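Low molecular weight phosphotyrosine protein phosphatase (Vibrio cholerae, PDB 6U1P) is a phosphatase that probably removes phosphate from phosphotyrosine in proteins, part of a tyrosine phosphoregulatory system controlling exopolysaccharide biosynthesis and biofilm formation. Local coordinates at the interface of chains A and B. Coordinates in Å, arbitrary orientation; residue numbers count along the deposited sequence, not the author numbering. Chains: chain A/B, Low molecular weight phosphotyrosine protein phosphatase.

The contacts follow the long helix 126-152, which projects from the body of its own subunit and lies along the partner. Contact 1 takes residues near the start of this helix from chain B, and the first proline of the same helix in chain A; contacts 2 and 3 take its later turns from chain A. Between C-alpha centres, contact 2 lies about 25 Å from contact 1 and about 11 Å from contact 3, with about 33 Å between contacts 1 and 3. Two-fold symmetry repeats each contact, so each subunit lays its helix on the other, consistent with an intertwined dimer bordering both active sites.

Contact 1: the interface of chains A and B. Residues chain A 17, 53, 55-56, 125-126; chain B 133-134, 137.
B:Phe134 is clamped between A:Lys55 and A:Pro126, one on each face of its phenyl ring. CG of A:Lys55 sits over the ring centre, 3.3 Å from the centroid, and CD follows it out over the CE1-CZ side; the two side chains cross at about a right angle. On the opposite face, CB of A:Pro126 lies 3.7 Å from the centroid, another CH-pi contact. The far rim of the ring reaches A:Cys17, whose SG is 3.6 Å from B:Phe134 CE2. B:Phe133 uses its edge instead: CD2 comes to 3.5 Å from A:Pro126 CA, with the proline CB in the plane of the phenyl ring. The pyrrolidine CG touches OG1 of B:Thr137.

Chi1 of A:Lys55 (70°) sets CG between the backbone N and the carbonyl carbon, over the ring, and a bend at chi3 turns the amine away beyond the rim. Its backbone N donates a 2.6 Å hydrogen bond to carboxylate OD1 of A:Asp53, tying the start of helix 54-62 to the preceding loop. OG1 of B:Thr137 donates a 3.1 Å hydrogen bond to the B:Phe133 carbonyl O from above the carbonyl plane.

A:Cys17 belongs to the CX5R phosphate-binding loop, and A:Asp125 is the family's general acid. The contact centre lies about 6 Å from A:Arg18 and 9 Å from A:Cys12, so B:Phe134 of partner helix 126-152 would probably narrow the approach to the catalytic pocket.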
loop_
_atom_site.group_PDB
_atom_site.type_symbol
_atom_site.label_atom_id
_atom_site.label_comp_id
_atom_site.label_asym_id
_atom_site.label_seq_id
_atom_site.Cartn_x
_atom_site.Cartn_y
_atom_site.Cartn_z
ATOM N N CYS A 17 -2.773 8.681 -6.185
ATOM C CA CYS A 17 -3.878 7.944 -5.578
ATOM C C CYS A 17 -5.156 8.762 -5.538
ATOM O O CYS A 17 -6.036 8.596 -6.391
ATOM C CB CYS A 17 -3.515 7.522 -4.151
ATOM S SG CYS A 17 -2.144 6.380 -4.062
ATOM N N ASP A 53 -0.942 4.715 -9.079
ATOM C CA ASP A 53 -0.774 3.475 -8.320
ATOM C C ASP A 53 -1.753 2.377 -8.741
ATOM O O ASP A 53 -2.970 2.594 -8.832
ATOM C CB ASP A 53 -0.956 3.781 -6.826
ATOM C CG ASP A 53 -0.619 2.593 -5.913
ATOM O OD1 ASP A 53 -1.025 1.443 -6.202
ATOM O OD2 ASP A 53 0.038 2.823 -4.877
ATOM N N LYS A 55 -3.006 -0.012 -7.013
ATOM C CA LYS A 55 -4.112 -0.285 -6.109
ATOM C C LYS A 55 -5.122 0.851 -6.075
ATOM O O LYS A 55 -6.275 0.616 -5.710
ATOM C CB LYS A 55 -3.615 -0.650 -4.711
ATOM C CG LYS A 55 -2.989 0.448 -3.905
ATOM C CD LYS A 55 -2.112 -0.141 -2.785
ATOM C CE LYS A 55 -1.365 -1.368 -3.247
ATOM N NZ LYS A 55 -0.743 -2.085 -2.081
ATOM N N ALA A 56 -4.747 2.072 -6.459
ATOM C CA ALA A 56 -5.789 3.068 -6.718
ATOM C C ALA A 56 -6.703 2.592 -7.841
ATOM O O ALA A 56 -7.934 2.659 -7.735
ATOM C CB ALA A 56 -5.164 4.421 -7.085
ATOM N N ASP A 125 -4.834 10.317 3.295
ATOM C CA ASP A 125 -3.892 9.746 2.339
ATOM C C ASP A 125 -3.748 8.236 2.539
ATOM O O ASP A 125 -3.147 7.811 3.540
ATOM C CB ASP A 125 -2.544 10.451 2.515
ATOM C CG ASP A 125 -1.463 9.950 1.564
ATOM O OD1 ASP A 125 -1.711 9.017 0.758
ATOM O OD2 ASP A 125 -0.351 10.538 1.614
ATOM N N PRO A 126 -4.166 7.406 1.585
ATOM C CA PRO A 126 -4.026 5.954 1.775
ATOM C C PRO A 126 -2.582 5.520 1.889
ATOM O O PRO A 126 -2.296 4.541 2.586
ATOM C CB PRO A 126 -4.699 5.360 0.523
ATOM C CG PRO A 126 -5.308 6.507 -0.211
ATOM C CD PRO A 126 -4.640 7.754 0.239
ATOM N N PHE B 133 -8.199 -0.005 2.655
ATOM C CA PHE B 133 -8.255 1.426 2.846
ATOM C C PHE B 133 -8.442 2.173 1.525
ATOM O O PHE B 133 -9.159 3.184 1.494
ATOM C CB PHE B 133 -7.042 1.958 3.590
ATOM C CG PHE B 133 -7.272 3.342 4.089
ATOM C CD1 PHE B 133 -8.105 3.553 5.189
ATOM C CD2 PHE B 133 -6.776 4.441 3.399
ATOM C CE1 PHE B 133 -8.389 4.837 5.622
ATOM C CE2 PHE B 133 -7.043 5.731 3.837
ATOM C CZ PHE B 133 -7.848 5.931 4.943
ATOM N N PHE B 134 -7.861 1.666 0.429
ATOM C CA PHE B 134 -8.062 2.287 -0.881
ATOM C C PHE B 134 -9.531 2.243 -1.287
ATOM O O PHE B 134 -10.052 3.196 -1.878
ATOM C CB PHE B 134 -7.181 1.609 -1.937
ATOM C CG PHE B 134 -5.770 2.153 -1.985
ATOM C CD1 PHE B 134 -4.812 1.742 -1.067
ATOM C CD2 PHE B 134 -5.410 3.089 -2.925
ATOM C CE1 PHE B 134 -3.538 2.268 -1.095
ATOM C CE2 PHE B 134 -4.132 3.603 -2.963
ATOM C CZ PHE B 134 -3.195 3.196 -2.055
ATOM N N THR B 137 -11.292 4.885 0.581
ATOM C CA THR B 137 -10.989 6.211 -0.022
ATOM C C THR B 137 -11.925 6.432 -1.214
ATOM O O THR B 137 -12.508 7.531 -1.311
ATOM C CB THR B 137 -9.514 6.307 -0.433
ATOM O OG1 THR B 137 -8.715 6.157 0.741
ATOM C CG2 THR B 137 -9.179 7.616 -1.116
#

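Contact 2: the interface of chains A and B. Residues chain A 140-141, 144; chain B 113, 118, 120, 122-124.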
loop_
_atom_site.group_PDB
_atom_site.type_symbol
_atom_site.label_atom_id
_atom_site.label_comp_id
_atom_site.label_asym_id
_atom_site.label_seq_id
_atom_site.Cartn_x
_atom_site.Cartn_y
_atom_site.Cartn_z
ATOM N N LEU A 140 5.696 -6.230 14.718
ATOM C CA LEU A 140 5.182 -7.530 15.142
ATOM C C LEU A 140 6.105 -8.651 14.677
ATOM O O LEU A 140 6.383 -9.587 15.425
ATOM C CB LEU A 140 3.764 -7.740 14.620
ATOM C CG LEU A 140 3.095 -9.030 15.115
ATOM C CD1 LEU A 140 2.883 -8.988 16.602
ATOM C CD2 LEU A 140 1.770 -9.272 14.404
ATOM N N ILE A 141 6.626 -8.547 13.456
ATOM C CA ILE A 141 7.550 -9.563 12.959
ATOM C C ILE A 141 8.843 -9.566 13.769
ATOM O O ILE A 141 9.350 -10.630 14.147
ATOM C CB ILE A 141 7.808 -9.341 11.460
ATOM C CG1 ILE A 141 6.535 -9.651 10.659
ATOM C CG2 ILE A 141 8.976 -10.197 10.978
ATOM C CD1 ILE A 141 6.633 -9.264 9.162
ATOM N N GLY A 144 8.416 -11.332 16.991
ATOM C CA GLY A 144 8.407 -12.757 16.713
ATOM C C GLY A 144 9.811 -13.278 16.477
ATOM O O GLY A 144 10.209 -14.300 17.043
ATOM N N LEU B 113 4.615 -16.625 14.773
ATOM C CA LEU B 113 4.457 -16.015 16.090
ATOM C C LEU B 113 4.379 -17.032 17.233
ATOM O O LEU B 113 4.092 -16.632 18.368
ATOM C CB LEU B 113 3.192 -15.157 16.111
ATOM C CG LEU B 113 3.223 -13.891 15.265
ATOM C CD1 LEU B 113 1.910 -13.154 15.389
ATOM C CD2 LEU B 113 4.385 -13.017 15.679
ATOM N N ARG B 118 2.679 -13.607 23.058
ATOM C CA ARG B 118 1.823 -12.455 22.777
ATOM C C ARG B 118 0.417 -12.896 22.398
ATOM O O ARG B 118 0.198 -14.048 22.012
ATOM C CB ARG B 118 2.430 -11.589 21.681
ATOM C CG ARG B 118 3.842 -11.205 21.997
ATOM C CD ARG B 118 4.231 -9.997 21.206
ATOM N NE ARG B 118 3.056 -9.266 20.762
ATOM C CZ ARG B 118 3.113 -8.161 20.035
ATOM N NH1 ARG B 118 4.290 -7.666 19.688
ATOM N NH2 ARG B 118 1.999 -7.553 19.660
ATOM N N GLU B 120 -1.298 -11.941 19.780
ATOM C CA GLU B 120 -1.371 -12.141 18.337
ATOM C C GLU B 120 -0.752 -13.476 17.990
ATOM O O GLU B 120 0.359 -13.780 18.435
ATOM C CB GLU B 120 -0.620 -11.035 17.575
ATOM C CG GLU B 120 -1.180 -9.640 17.698
ATOM C CD GLU B 120 -0.756 -8.957 18.973
ATOM O OE1 GLU B 120 -1.263 -7.849 19.247
ATOM O OE2 GLU B 120 0.080 -9.530 19.708
ATOM N N GLU B 122 -1.207 -14.684 14.478
ATOM C CA GLU B 122 -0.902 -14.531 13.061
ATOM C C GLU B 122 -0.482 -13.088 12.802
ATOM O O GLU B 122 -1.031 -12.168 13.414
ATOM C CB GLU B 122 -2.119 -14.892 12.196
ATOM C CG GLU B 122 -2.836 -16.178 12.625
ATOM C CD GLU B 122 -4.193 -16.366 11.960
ATOM O OE1 GLU B 122 -4.260 -16.416 10.716
ATOM O OE2 GLU B 122 -5.199 -16.471 12.688
ATOM N N VAL B 123 0.483 -12.878 11.915
ATOM C CA VAL B 123 0.820 -11.532 11.441
ATOM C C VAL B 123 -0.090 -11.231 10.246
ATOM O O VAL B 123 -0.026 -11.953 9.237
ATOM C CB VAL B 123 2.309 -11.379 11.096
ATOM C CG1 VAL B 123 3.194 -11.785 12.275
ATOM C CG2 VAL B 123 2.695 -12.207 9.945
ATOM N N PRO B 124 -0.985 -10.265 10.353
ATOM C CA PRO B 124 -1.936 -10.021 9.264
ATOM C C PRO B 124 -1.287 -9.405 8.027
ATOM O O PRO B 124 -0.289 -8.685 8.101
ATOM C CB PRO B 124 -2.961 -9.076 9.901
ATOM C CG PRO B 124 -2.194 -8.380 10.986
ATOM C CD PRO B 124 -1.202 -9.380 11.507
#
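A:Leu140 has helical backbone torsions (phi/psi -63°/-40°) within helix 126-152 and projects onto the partner chain where B:Val123 and its neighbours run in an extended loop leading to the DPY segment of the low molecular weight phosphotyrosine phosphatase family. Its CG stands anti to the backbone N (chi1 -175°), which aims the two methyl branches into a receptacle made by the loop and the 3-10 helix 112-115.

The branches meet different chemistry. CD1 rests on one face of the B:Arg118 guanidinium, displaced toward the rim, at 3.5 Å from CZ, and the CB of B:Glu120 borders the same methyl more distantly. CD2 takes the hydrocarbon side: it packs 3.6 Å from CG1 of B:Val123, the two side chains meeting at a slant, and is 4.0 Å from CD1 of B:Leu113. The other methyl of B:Leu113, CD2, faces the carbonyl O of A:Leu140 and the CA of A:Gly144, one helical turn on; the glycine presents only backbone there, which may allow the leucine to approach the helix.

The arginine plate is steadied from its own chain. NH2 of B:Arg118 forms a salt bridge and hydrogen bond of 2.8 Å to carboxylate OE2 of B:Glu120, entering from above the carboxylate plane and tilted from the guanidinium plane. This pairing would partly offset the charge of the guanidinium against which the A:Leu140 methyl packs. The link from NE to the same oxygen is weak.

Contact 3: the interface of chains A and B. Residues chain A 148, 152; chain B 8, 26, 87, 112, 115.
The indole of A:Trp152 meets the phenol of B:Tyr87 at the last turn of helix 126-152. From CB the side chain turns at chi1 -64°, CG lying anti to the carbonyl carbon, and the ring is directed toward chain B. The pyrrole NE1 donates a 3.2 Å hydrogen bond to the phenol OH of B:Tyr87, which lies close to the indole plane although the bond is bent (137° at H). CE2 passes the same oxygen. Next along the six-membered ring, CZ2 has CE1 of B:Tyr87 at 3.7 Å, in plane at the indole edge, and CG2 of B:Val8 at 3.6 Å. The indole and phenol planes are inclined by about 53°, neither stacked nor perpendicular. CH2 continues along the valine methyls, and CZ3 reaches CD2 of B:Leu26 at 4.1 Å. Over one indole face, toward the rim, lies the carbonyl O of A:Leu148, one turn back.

A:Leu148 covers the tyrosine. Its CD1 stands over the centre of the phenol ring, 3.6 Å from the centroid, and also touches CE1 of B:Phe112 at 3.9 Å. The other branch, CD2, packs 3.6 Å from the aliphatic CG of B:Lys115, whose chain crosses the leucine at about a right angle. The phenol is held by a methyl on its face and an N-H at its oxygen.

On chain B the receiving surface combines strands 6-12 and 85-88, helix 18-32 and the 3-10 helix 112-115, so the partner's helix end docks against the phosphatase body.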
loop_
_atom_site.group_PDB
_atom_site.type_symbol
_atom_site.label_atom_id
_atom_site.label_comp_id
_atom_site.label_asym_id
_atom_site.label_seq_id
_atom_site.Cartn_x
_atom_site.Cartn_y
_atom_site.Cartn_z
ATOM N N LEU A 148 12.056 -16.387 18.358
ATOM C CA LEU A 148 12.616 -17.507 17.612
ATOM C C LEU A 148 14.112 -17.633 17.844
ATOM O O LEU A 148 14.630 -18.740 18.025
ATOM C CB LEU A 148 12.328 -17.340 16.124
ATOM C CG LEU A 148 10.873 -17.544 15.700
ATOM C CD1 LEU A 148 10.799 -17.821 14.209
ATOM C CD2 LEU A 148 10.210 -18.671 16.509
ATOM N N TRP A 152 16.170 -21.070 19.738
ATOM C CA TRP A 152 17.247 -21.776 19.055
ATOM C C TRP A 152 18.512 -21.832 19.904
ATOM O O TRP A 152 19.193 -22.862 19.947
ATOM C CB TRP A 152 17.528 -21.109 17.718
ATOM C CG TRP A 152 16.368 -21.186 16.781
ATOM C CD1 TRP A 152 15.365 -22.109 16.796
ATOM C CD2 TRP A 152 16.088 -20.304 15.686
ATOM N NE1 TRP A 152 14.482 -21.860 15.775
ATOM C CE2 TRP A 152 14.902 -20.758 15.078
ATOM C CE3 TRP A 152 16.726 -19.174 15.163
ATOM C CZ2 TRP A 152 14.341 -20.123 13.970
ATOM C CZ3 TRP A 152 16.168 -18.546 14.064
ATOM C CH2 TRP A 152 14.986 -19.021 13.480
ATOM N N VAL B 8 16.393 -22.475 8.049
ATOM C CA VAL B 8 15.077 -21.983 8.431
ATOM C C VAL B 8 14.438 -21.348 7.203
ATOM O O VAL B 8 15.072 -20.541 6.517
ATOM C CB VAL B 8 15.182 -20.970 9.594
ATOM C CG1 VAL B 8 13.932 -20.127 9.720
ATOM C CG2 VAL B 8 15.462 -21.692 10.886
ATOM N N LEU B 26 15.477 -11.805 10.773
ATOM C CA LEU B 26 16.117 -12.981 11.353
ATOM C C LEU B 26 17.606 -13.003 11.037
ATOM O O LEU B 26 18.438 -13.174 11.934
ATOM C CB LEU B 26 15.451 -14.264 10.846
ATOM C CG LEU B 26 14.157 -14.579 11.578
ATOM C CD1 LEU B 26 13.404 -15.699 10.886
ATOM C CD2 LEU B 26 14.457 -14.951 13.024
ATOM N N TYR B 87 8.380 -21.627 8.982
ATOM C CA TYR B 87 7.430 -20.813 9.732
ATOM C C TYR B 87 6.441 -20.113 8.801
ATOM O O TYR B 87 6.842 -19.457 7.827
ATOM C CB TYR B 87 8.158 -19.778 10.596
ATOM C CG TYR B 87 9.059 -20.382 11.646
ATOM C CD1 TYR B 87 10.398 -20.653 11.367
ATOM C CD2 TYR B 87 8.575 -20.686 12.921
ATOM C CE1 TYR B 87 11.228 -21.211 12.332
ATOM C CE2 TYR B 87 9.395 -21.233 13.889
ATOM C CZ TYR B 87 10.717 -21.492 13.587
ATOM O OH TYR B 87 11.536 -22.048 14.533
ATOM N N PHE B 112 4.719 -18.416 12.604
ATOM C CA PHE B 112 5.872 -17.566 12.903
ATOM C C PHE B 112 5.810 -17.004 14.313
ATOM O O PHE B 112 6.844 -16.897 14.988
ATOM C CB PHE B 112 5.968 -16.417 11.900
ATOM C CG PHE B 112 7.179 -15.536 12.095
ATOM C CD1 PHE B 112 8.426 -15.923 11.616
ATOM C CD2 PHE B 112 7.071 -14.316 12.750
ATOM C CE1 PHE B 112 9.546 -15.103 11.776
ATOM C CE2 PHE B 112 8.189 -13.485 12.918
ATOM C CZ PHE B 112 9.430 -13.885 12.431
ATOM N N LYS B 115 6.449 -18.652 19.157
ATOM C CA LYS B 115 7.301 -18.577 20.341
ATOM C C LYS B 115 7.231 -17.232 21.056
ATOM O O LYS B 115 7.787 -17.097 22.154
ATOM C CB LYS B 115 8.758 -18.894 19.983
ATOM C CG LYS B 115 8.984 -20.308 19.472
ATOM C CD LYS B 115 8.908 -21.331 20.583
ATOM C CE LYS B 115 9.495 -22.661 20.142
ATOM N NZ LYS B 115 8.458 -23.728 20.100
#